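Local coordinates for sugar kinase, pfkB family (Thermotoga maritima, PDB 2AJR), which probably transfers a phosphate group from ATP to a phosphorylated sugar, as a phosphofructokinase-like member of the pfkB family, and binds magnesium, at residues Gly176-Val181 / Phe197-Lys202; Ala277-Tyr282 / Glu292-Gly297. All coordinates share one frame; numbering follows the deposited sequence.

Contact 1. Residues Gly176-Val181 / Phe197-Lys202; sequences GVFVFV and FPNVVK
The side-chain amide of Asn199 lies nearly flat against the ring of Phe178, stacked with the two planes 14° apart. Asn199 CB sits over a face of that ring, 3.5 Å from the centroid of Phe178, and makes a CH-pi contact there. Val200 CG2 approaches the same ring obliquely, 3.7 Å from Phe178 CE1. The Phe180 side chain lies beside that of Val200, pointing the same way, and Val200 CB meets its ring obliquely, 3.6 Å from Phe180 CD2.

With CG anti to its own carbonyl carbon (chi1 -63°), Asn199 has its amide carbon beside the backbone N, and Asn199 OD1 accepts a bond of 2.7 Å from Val179 N, the donor tilted 29° from the amide plane. A side-chain oxygen thus serves where a regular ladder would use a backbone carbonyl. The ordinary parallel pattern then takes over: Val200 N to Val179 O (3.1 Å), Val181 N to Val200 O (2.8 Å) and Lys202 N to Val181 O (2.9 Å). Away from the phenylalanines, Val179 CG1 and Val181 CG2 rest on the Pro198 ring.

The pair is the sheet part of a beta-alpha-beta unit whose helix 185-193 covers Val181 and Pro198. Helix 271-286 packs on Phe180 and Val200, strand 149-153 bonds to Phe178 and Phe180, and strand 236-241 continues the sheet beyond Val201.

Contact 2. Residues Ala277-Tyr282 / Glu292-Gly297; sequences AGMVYY and EMAKFG
Tyr282 packs across the interface on Glu292, Met293 and Phe296, and its atoms meet them in turn. CB of Tyr282 faces Met293 CG at 3.9 Å. CG is anti to the backbone N (chi1 -170°), and the ring beyond it lies against Met293 and Phe296: Tyr282 CD1 lies 3.5 Å from Met293 CG, while CD2, across the ring, is 3.8 Å from Phe296 CB. One ring face covers the backbone, with Glu292 O and Met293 N beneath it toward the rim. At the tip, Tyr282 OH rests 3.2 Å from Glu292 CB. An alanine here would probably leave the backbone at Glu292 and Met293 without its aromatic cover and open a gap beside Phe296 CB.

The Phe296 ring meets the first helix at Gly278 and Tyr281. Its CD2 lies 3.3 Å from Gly278 O, and its plane is only 18° from that of Tyr281, although the rings are slid so far apart that they barely overlap. On another side of the interface the methyl ends of selenomethionines Met279 and Met293 meet, their chains crossing at about a right angle, and Met279 CE also touches Ala294 CB.

Between these groups Gly278 CA and Gly297 CA approach to 4.4 Å; a CB on Gly297 would clash with Met279 CG. The axes accordingly come within 7.5 Å, at 137° between their directions. This is a tightly packed helical hairpin of the ribokinase-like fold, whose first helix begins in the GAGD sequence that forms an anion hole in relatives.

In the fold
Both contacts are buried and share a layer boundary: contact 1 is a piece of the central sheet, contact 2 part of the helices packed against it. They touch directly, since Met293 CE lies 3.7 Å from Phe180 CE2 and 3.8 Å from Val200 CG2, so the helix hairpin is seated on the side chains that face it from two adjoining strands. Their chemistry follows from this placement. In 176-181/197-202, backbone hydrogen bonds align the strands and an asparagine amide extends the series, whereas 277-282/292-297 has no hydrogen bond across it and relies on glycines, aromatic rings and selenomethionines. Contact 2 also reaches nearer the surface, through its partly exposed tyrosines and Glu292.

Contact 1. Residues Gly176-Val181 / Phe197-Lys202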
ATOM      1  N   GLY A 176      34.742  21.018  -6.578  1.00 38.51           N
ATOM      2  CA  GLY A 176      35.625  19.854  -6.617  1.00 38.58           C
ATOM      3  C   GLY A 176      35.099  18.596  -5.938  1.00 38.62           C
ATOM      4  O   GLY A 176      35.885  17.704  -5.597  1.00 39.06           O
ATOM      5  N   VAL A 177      33.784  18.509  -5.733  1.00 36.37           N
ATOM      6  CA  VAL A 177      33.203  17.296  -5.187  1.00 35.02           C
ATOM      7  C   VAL A 177      32.922  16.301  -6.320  1.00 34.69           C
ATOM      8  O   VAL A 177      32.345  16.637  -7.360  1.00 34.56           O
ATOM      9  CB  VAL A 177      31.944  17.584  -4.389  1.00 35.40           C
ATOM     10  CG1 VAL A 177      31.344  16.295  -3.873  1.00 35.86           C
ATOM     11  CG2 VAL A 177      32.275  18.523  -3.231  1.00 34.48           C
ATOM     12  N   PHE A 178      33.357  15.068  -6.108  1.00 33.49           N
ATOM     13  CA  PHE A 178      33.224  14.011  -7.093  1.00 32.75           C
ATOM     14  C   PHE A 178      31.753  13.591  -7.138  1.00 32.77           C
ATOM     15  O   PHE A 178      31.116  13.452  -6.087  1.00 31.23           O
ATOM     16  CB  PHE A 178      34.117  12.847  -6.672  1.00 32.76           C
ATOM     17  CG  PHE A 178      34.337  11.832  -7.733  1.00 31.15           C
ATOM     18  CD1 PHE A 178      33.491  10.744  -7.850  1.00 29.77           C
ATOM     19  CD2 PHE A 178      35.416  11.932  -8.581  1.00 30.85           C
ATOM     20  CE1 PHE A 178      33.705   9.791  -8.815  1.00 31.96           C
ATOM     21  CE2 PHE A 178      35.637  10.984  -9.549  1.00 32.42           C
ATOM     22  CZ  PHE A 178      34.779   9.914  -9.672  1.00 28.18           C
ATOM     23  N   VAL A 179      31.211  13.409  -8.338  1.00 31.96           N
ATOM     24  CA  VAL A 179      29.768  13.212  -8.506  1.00 32.98           C
ATOM     25  C   VAL A 179      29.421  11.900  -9.187  1.00 32.59           C
ATOM     26  O   VAL A 179      29.921  11.628 -10.267  1.00 31.44           O
ATOM     27  CB  VAL A 179      29.144  14.335  -9.379  1.00 34.46           C
ATOM     28  CG1 VAL A 179      27.747  13.921  -9.854  1.00 30.08           C
ATOM     29  CG2 VAL A 179      29.121  15.671  -8.634  1.00 29.53           C
ATOM     30  N   PHE A 180      28.545  11.118  -8.551  1.00 35.03           N
ATOM     31  CA  PHE A 180      27.901   9.926  -9.153  1.00 34.76           C
ATOM     32  C   PHE A 180      26.439  10.256  -9.450  1.00 34.68           C
ATOM     33  O   PHE A 180      25.752  10.779  -8.565  1.00 34.46           O
ATOM     34  CB  PHE A 180      27.869   8.756  -8.165  1.00 34.43           C
ATOM     35  CG  PHE A 180      29.213   8.246  -7.752  1.00 37.03           C
ATOM     36  CD1 PHE A 180      29.974   8.933  -6.811  1.00 36.92           C
ATOM     37  CD2 PHE A 180      29.702   7.046  -8.262  1.00 39.11           C
ATOM     38  CE1 PHE A 180      31.218   8.444  -6.402  1.00 38.85           C
ATOM     39  CE2 PHE A 180      30.942   6.548  -7.852  1.00 38.71           C
ATOM     40  CZ  PHE A 180      31.701   7.253  -6.921  1.00 33.84           C
ATOM     41  N   VAL A 181      25.943   9.934 -10.647  1.00 35.06           N
ATOM     42  CA  VAL A 181      24.511  10.084 -10.926  1.00 35.32           C
ATOM     43  C   VAL A 181      23.897   8.811 -11.490  1.00 36.17           C
ATOM     44  O   VAL A 181      24.470   8.192 -12.377  1.00 35.82           O
ATOM     45  CB  VAL A 181      24.237  11.235 -11.911  1.00 36.42           C
ATOM     46  CG1 VAL A 181      22.781  11.218 -12.329  1.00 35.03           C
ATOM     47  CG2 VAL A 181      24.599  12.574 -11.292  1.00 32.46           C
ATOM     48  N   PHE A 197      29.443  18.304 -15.415  1.00 35.84           N
ATOM     49  CA  PHE A 197      29.035  16.951 -15.727  1.00 35.31           C
ATOM     50  C   PHE A 197      29.373  15.975 -14.595  1.00 35.25           C
ATOM     51  O   PHE A 197      30.328  16.192 -13.841  1.00 36.06           O
ATOM     52  CB  PHE A 197      29.719  16.511 -17.027  1.00 37.64           C
ATOM     53  CG  PHE A 197      29.346  17.348 -18.219  1.00 35.73           C
ATOM     54  CD1 PHE A 197      28.148  17.130 -18.882  1.00 34.82           C
ATOM     55  CD2 PHE A 197      30.183  18.367 -18.657  1.00 38.51           C
ATOM     56  CE1 PHE A 197      27.782  17.909 -19.971  1.00 40.00           C
ATOM     57  CE2 PHE A 197      29.833  19.161 -19.747  1.00 39.49           C
ATOM     58  CZ  PHE A 197      28.623  18.928 -20.408  1.00 43.52           C
ATOM     59  N   PRO A 198      28.583  14.895 -14.460  1.00 34.51           N
ATOM     60  CA  PRO A 198      28.901  13.858 -13.493  1.00 33.72           C
ATOM     61  C   PRO A 198      30.225  13.168 -13.783  1.00 32.76           C
ATOM     62  O   PRO A 198      30.574  12.993 -14.930  1.00 33.16           O
ATOM     63  CB  PRO A 198      27.753  12.868 -13.669  1.00 34.29           C
ATOM     64  CG  PRO A 198      26.669  13.655 -14.258  1.00 32.38           C
ATOM     65  CD  PRO A 198      27.323  14.599 -15.159  1.00 33.55           C
ATOM     66  N   ASN A 199      30.944  12.783 -12.739  1.00 33.05           N
ATOM     67  CA  ASN A 199      32.151  11.988 -12.892  1.00 34.14           C
ATOM     68  C   ASN A 199      31.836  10.544 -13.311  1.00 35.01           C
ATOM     69  O   ASN A 199      32.527   9.976 -14.173  1.00 36.15           O
ATOM     70  CB  ASN A 199      32.933  11.998 -11.594  1.00 32.70           C
ATOM     71  CG  ASN A 199      33.388  13.375 -11.228  1.00 35.28           C
ATOM     72  OD1 ASN A 199      32.697  14.110 -10.508  1.00 32.11           O
ATOM     73  ND2 ASN A 199      34.531  13.768 -11.773  1.00 30.52           N
ATOM     74  N   VAL A 200      30.802   9.980 -12.680  1.00 33.76           N
ATOM     75  CA  VAL A 200      30.317   8.626 -12.934  1.00 33.62           C
ATOM     76  C   VAL A 200      28.814   8.680 -13.211  1.00 32.68           C
ATOM     77  O   VAL A 200      28.049   9.160 -12.387  1.00 32.04           O
ATOM     78  CB  VAL A 200      30.515   7.708 -11.708  1.00 34.52           C
ATOM     79  CG1 VAL A 200      29.989   6.306 -12.017  1.00 29.87           C
ATOM     80  CG2 VAL A 200      31.975   7.672 -11.286  1.00 30.31           C
ATOM     81  N   VAL A 201      28.403   8.208 -14.377  1.00 32.25           N
ATOM     82  CA  VAL A 201      26.990   8.191 -14.743  1.00 33.09           C
ATOM     83  C   VAL A 201      26.545   6.745 -14.963  1.00 33.98           C
ATOM     84  O   VAL A 201      27.261   5.939 -15.567  1.00 35.63           O
ATOM     85  CB  VAL A 201      26.690   9.070 -15.997  1.00 33.71           C
ATOM     86  CG1 VAL A 201      27.439   8.559 -17.270  1.00 32.37           C
ATOM     87  CG2 VAL A 201      25.198   9.144 -16.241  1.00 32.68           C
ATOM     88  N   LYS A 202      25.382   6.410 -14.428  1.00 34.69           N
ATOM     89  CA  LYS A 202      24.775   5.100 -14.652  1.00 35.72           C
ATOM     90  C   LYS A 202      23.305   5.343 -14.970  1.00 34.19           C
ATOM     91  O   LYS A 202      22.492   5.493 -14.081  1.00 35.66           O
ATOM     92  CB  LYS A 202      24.962   4.190 -13.429  1.00 36.29           C
ATOM     93  CG  LYS A 202      24.199   2.896 -13.513  1.00 37.25           C
ATOM     94  CD  LYS A 202      24.896   1.764 -12.813  1.00 38.44           C
ATOM     95  CE  LYS A 202      23.928   0.597 -12.588  1.00 42.78           C
ATOM     96  NZ  LYS A 202      23.472   0.031 -13.870  1.00 45.07           N
TER

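Contact 2. Residues Ala277-Tyr282 / Glu292-Gly297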
ATOM      1  N   ALA A 277      26.473   1.937  -4.742  1.00 34.05           N
ATOM      2  CA  ALA A 277      27.123   1.935  -3.427  1.00 33.80           C
ATOM      3  C   ALA A 277      28.490   1.252  -3.474  1.00 35.41           C
ATOM      4  O   ALA A 277      29.443   1.695  -2.835  1.00 34.79           O
ATOM      5  CB  ALA A 277      26.253   1.259  -2.421  1.00 32.45           C
ATOM      6  N   GLY A 278      28.573   0.156  -4.219  1.00 36.13           N
ATOM      7  CA  GLY A 278      29.826  -0.546  -4.392  1.00 36.08           C
ATOM      8  C   GLY A 278      30.850   0.358  -5.034  1.00 36.58           C
ATOM      9  O   GLY A 278      31.978   0.445  -4.567  1.00 37.70           O
HETATM   10  N   MSE A 279      30.448   1.046  -6.096  1.00 36.93           N
HETATM   11  CA  MSE A 279      31.331   1.980  -6.771  1.00 37.44           C
HETATM   12  C   MSE A 279      31.782   3.087  -5.838  1.00 35.42           C
HETATM   13  O   MSE A 279      32.963   3.422  -5.813  1.00 35.52           O
HETATM   14  CB  MSE A 279      30.656   2.582  -7.999  1.00 36.14           C
HETATM   15  CG  MSE A 279      30.479   1.595  -9.110  1.00 36.95           C
HETATM   16 SE   MSE A 279      29.906   2.418 -10.791  1.00 44.98          SE
HETATM   17  CE  MSE A 279      31.625   2.456 -11.758  1.00 49.58           C
ATOM     18  N   VAL A 280      30.852   3.652  -5.074  1.00 34.75           N
ATOM     19  CA  VAL A 280      31.219   4.707  -4.135  1.00 34.07           C
ATOM     20  C   VAL A 280      32.270   4.173  -3.159  1.00 34.56           C
ATOM     21  O   VAL A 280      33.324   4.783  -2.993  1.00 36.85           O
ATOM     22  CB  VAL A 280      30.001   5.300  -3.375  1.00 33.56           C
ATOM     23  CG1 VAL A 280      30.456   6.423  -2.445  1.00 25.88           C
ATOM     24  CG2 VAL A 280      28.988   5.829  -4.357  1.00 28.91           C
ATOM     25  N   TYR A 281      32.004   3.013  -2.565  1.00 34.80           N
ATOM     26  CA  TYR A 281      32.948   2.358  -1.650  1.00 35.72           C
ATOM     27  C   TYR A 281      34.329   2.140  -2.276  1.00 36.65           C
ATOM     28  O   TYR A 281      35.345   2.359  -1.618  1.00 38.25           O
ATOM     29  CB  TYR A 281      32.390   1.012  -1.177  1.00 35.71           C
ATOM     30  CG  TYR A 281      33.329   0.194  -0.313  1.00 36.19           C
ATOM     31  CD1 TYR A 281      33.352   0.357   1.064  1.00 41.70           C
ATOM     32  CD2 TYR A 281      34.180  -0.760  -0.869  1.00 42.11           C
ATOM     33  CE1 TYR A 281      34.207  -0.392   1.875  1.00 40.81           C
ATOM     34  CE2 TYR A 281      35.039  -1.524  -0.059  1.00 39.15           C
ATOM     35  CZ  TYR A 281      35.043  -1.327   1.308  1.00 37.85           C
ATOM     36  OH  TYR A 281      35.870  -2.054   2.122  1.00 39.50           O
ATOM     37  N   TYR A 282      34.365   1.693  -3.524  1.00 35.91           N
ATOM     38  CA  TYR A 282      35.635   1.390  -4.167  1.00 38.18           C
ATOM     39  C   TYR A 282      36.422   2.666  -4.369  1.00 38.91           C
ATOM     40  O   TYR A 282      37.631   2.702  -4.138  1.00 39.34           O
ATOM     41  CB  TYR A 282      35.446   0.703  -5.531  1.00 38.68           C
ATOM     42  CG  TYR A 282      36.749   0.163  -6.101  1.00 37.30           C
ATOM     43  CD1 TYR A 282      37.675   0.998  -6.723  1.00 35.63           C
ATOM     44  CD2 TYR A 282      37.061  -1.188  -5.994  1.00 41.48           C
ATOM     45  CE1 TYR A 282      38.886   0.492  -7.222  1.00 39.82           C
ATOM     46  CE2 TYR A 282      38.261  -1.703  -6.492  1.00 40.18           C
ATOM     47  CZ  TYR A 282      39.167  -0.868  -7.101  1.00 39.62           C
ATOM     48  OH  TYR A 282      40.335  -1.417  -7.588  1.00 37.80           O
ATOM     49  N   GLU A 292      37.771  -1.224 -12.439  1.00 38.54           N
ATOM     50  CA  GLU A 292      37.662  -1.961 -11.165  1.00 39.18           C
ATOM     51  C   GLU A 292      36.513  -1.449 -10.282  1.00 39.08           C
ATOM     52  O   GLU A 292      35.883  -2.236  -9.582  1.00 37.97           O
ATOM     53  CB  GLU A 292      38.987  -1.977 -10.408  1.00 39.07           C
ATOM     54  CG  GLU A 292      40.122  -2.684 -11.176  1.00 35.68           C
ATOM     55  CD  GLU A 292      39.948  -4.196 -11.272  1.00 37.07           C
ATOM     56  OE1 GLU A 292      39.797  -4.863 -10.230  1.00 44.55           O
ATOM     57  OE2 GLU A 292      39.990  -4.732 -12.395  1.00 38.52           O
HETATM   58  N   MSE A 293      36.213  -0.155 -10.344  1.00 40.14           N
HETATM   59  CA  MSE A 293      35.010   0.369  -9.694  1.00 44.39           C
HETATM   60  C   MSE A 293      33.746  -0.259 -10.226  1.00 39.09           C
HETATM   61  O   MSE A 293      32.923  -0.711  -9.449  1.00 37.10           O
HETATM   62  CB  MSE A 293      34.858   1.854  -9.916  1.00 45.34           C
HETATM   63  CG  MSE A 293      35.546   2.712  -8.904  1.00 52.33           C
HETATM   64 SE   MSE A 293      35.126   4.573  -9.282  1.00 63.40          SE
HETATM   65  CE  MSE A 293      33.331   4.400  -9.782  1.00 26.72           C
ATOM     66  N   ALA A 294      33.582  -0.259 -11.549  1.00 36.71           N
ATOM     67  CA  ALA A 294      32.405  -0.869 -12.170  1.00 35.88           C
ATOM     68  C   ALA A 294      32.308  -2.369 -11.859  1.00 35.36           C
ATOM     69  O   ALA A 294      31.213  -2.884 -11.643  1.00 35.65           O
ATOM     70  CB  ALA A 294      32.411  -0.636 -13.660  1.00 35.18           C
ATOM     71  N   LYS A 295      33.451  -3.053 -11.825  1.00 34.42           N
ATOM     72  CA  LYS A 295      33.489  -4.493 -11.533  1.00 34.80           C
ATOM     73  C   LYS A 295      33.027  -4.783 -10.122  1.00 34.43           C
ATOM     74  O   LYS A 295      32.305  -5.750  -9.877  1.00 35.05           O
ATOM     75  CB  LYS A 295      34.904  -5.063 -11.727  1.00 33.65           C
ATOM     76  CG  LYS A 295      35.267  -5.333 -13.201  1.00 35.56           C
ATOM     77  CD  LYS A 295      36.768  -5.525 -13.432  1.00 36.22           C
ATOM     78  CE  LYS A 295      37.283  -6.857 -12.874  1.00 37.48           C
ATOM     79  NZ  LYS A 295      38.753  -7.011 -13.066  1.00 31.96           N
ATOM     80  N   PHE A 296      33.477  -3.956  -9.188  1.00 33.76           N
ATOM     81  CA  PHE A 296      33.079  -4.108  -7.805  1.00 34.21           C
ATOM     82  C   PHE A 296      31.593  -3.764  -7.667  1.00 35.28           C
ATOM     83  O   PHE A 296      30.864  -4.417  -6.919  1.00 35.66           O
ATOM     84  CB  PHE A 296      33.931  -3.220  -6.897  1.00 34.21           C
ATOM     85  CG  PHE A 296      33.722  -3.477  -5.428  1.00 33.18           C
ATOM     86  CD1 PHE A 296      34.421  -4.480  -4.783  1.00 34.52           C
ATOM     87  CD2 PHE A 296      32.833  -2.716  -4.697  1.00 29.01           C
ATOM     88  CE1 PHE A 296      34.233  -4.721  -3.435  1.00 32.77           C
ATOM     89  CE2 PHE A 296      32.644  -2.947  -3.354  1.00 35.89           C
ATOM     90  CZ  PHE A 296      33.343  -3.958  -2.719  1.00 34.06           C
ATOM     91  N   GLY A 297      31.147  -2.752  -8.405  1.00 35.43           N
ATOM     92  CA  GLY A 297      29.744  -2.386  -8.430  1.00 34.81           C
ATOM     93  C   GLY A 297      28.912  -3.557  -8.905  1.00 35.26           C
ATOM     94  O   GLY A 297      27.888  -3.883  -8.295  1.00 37.02           O
TER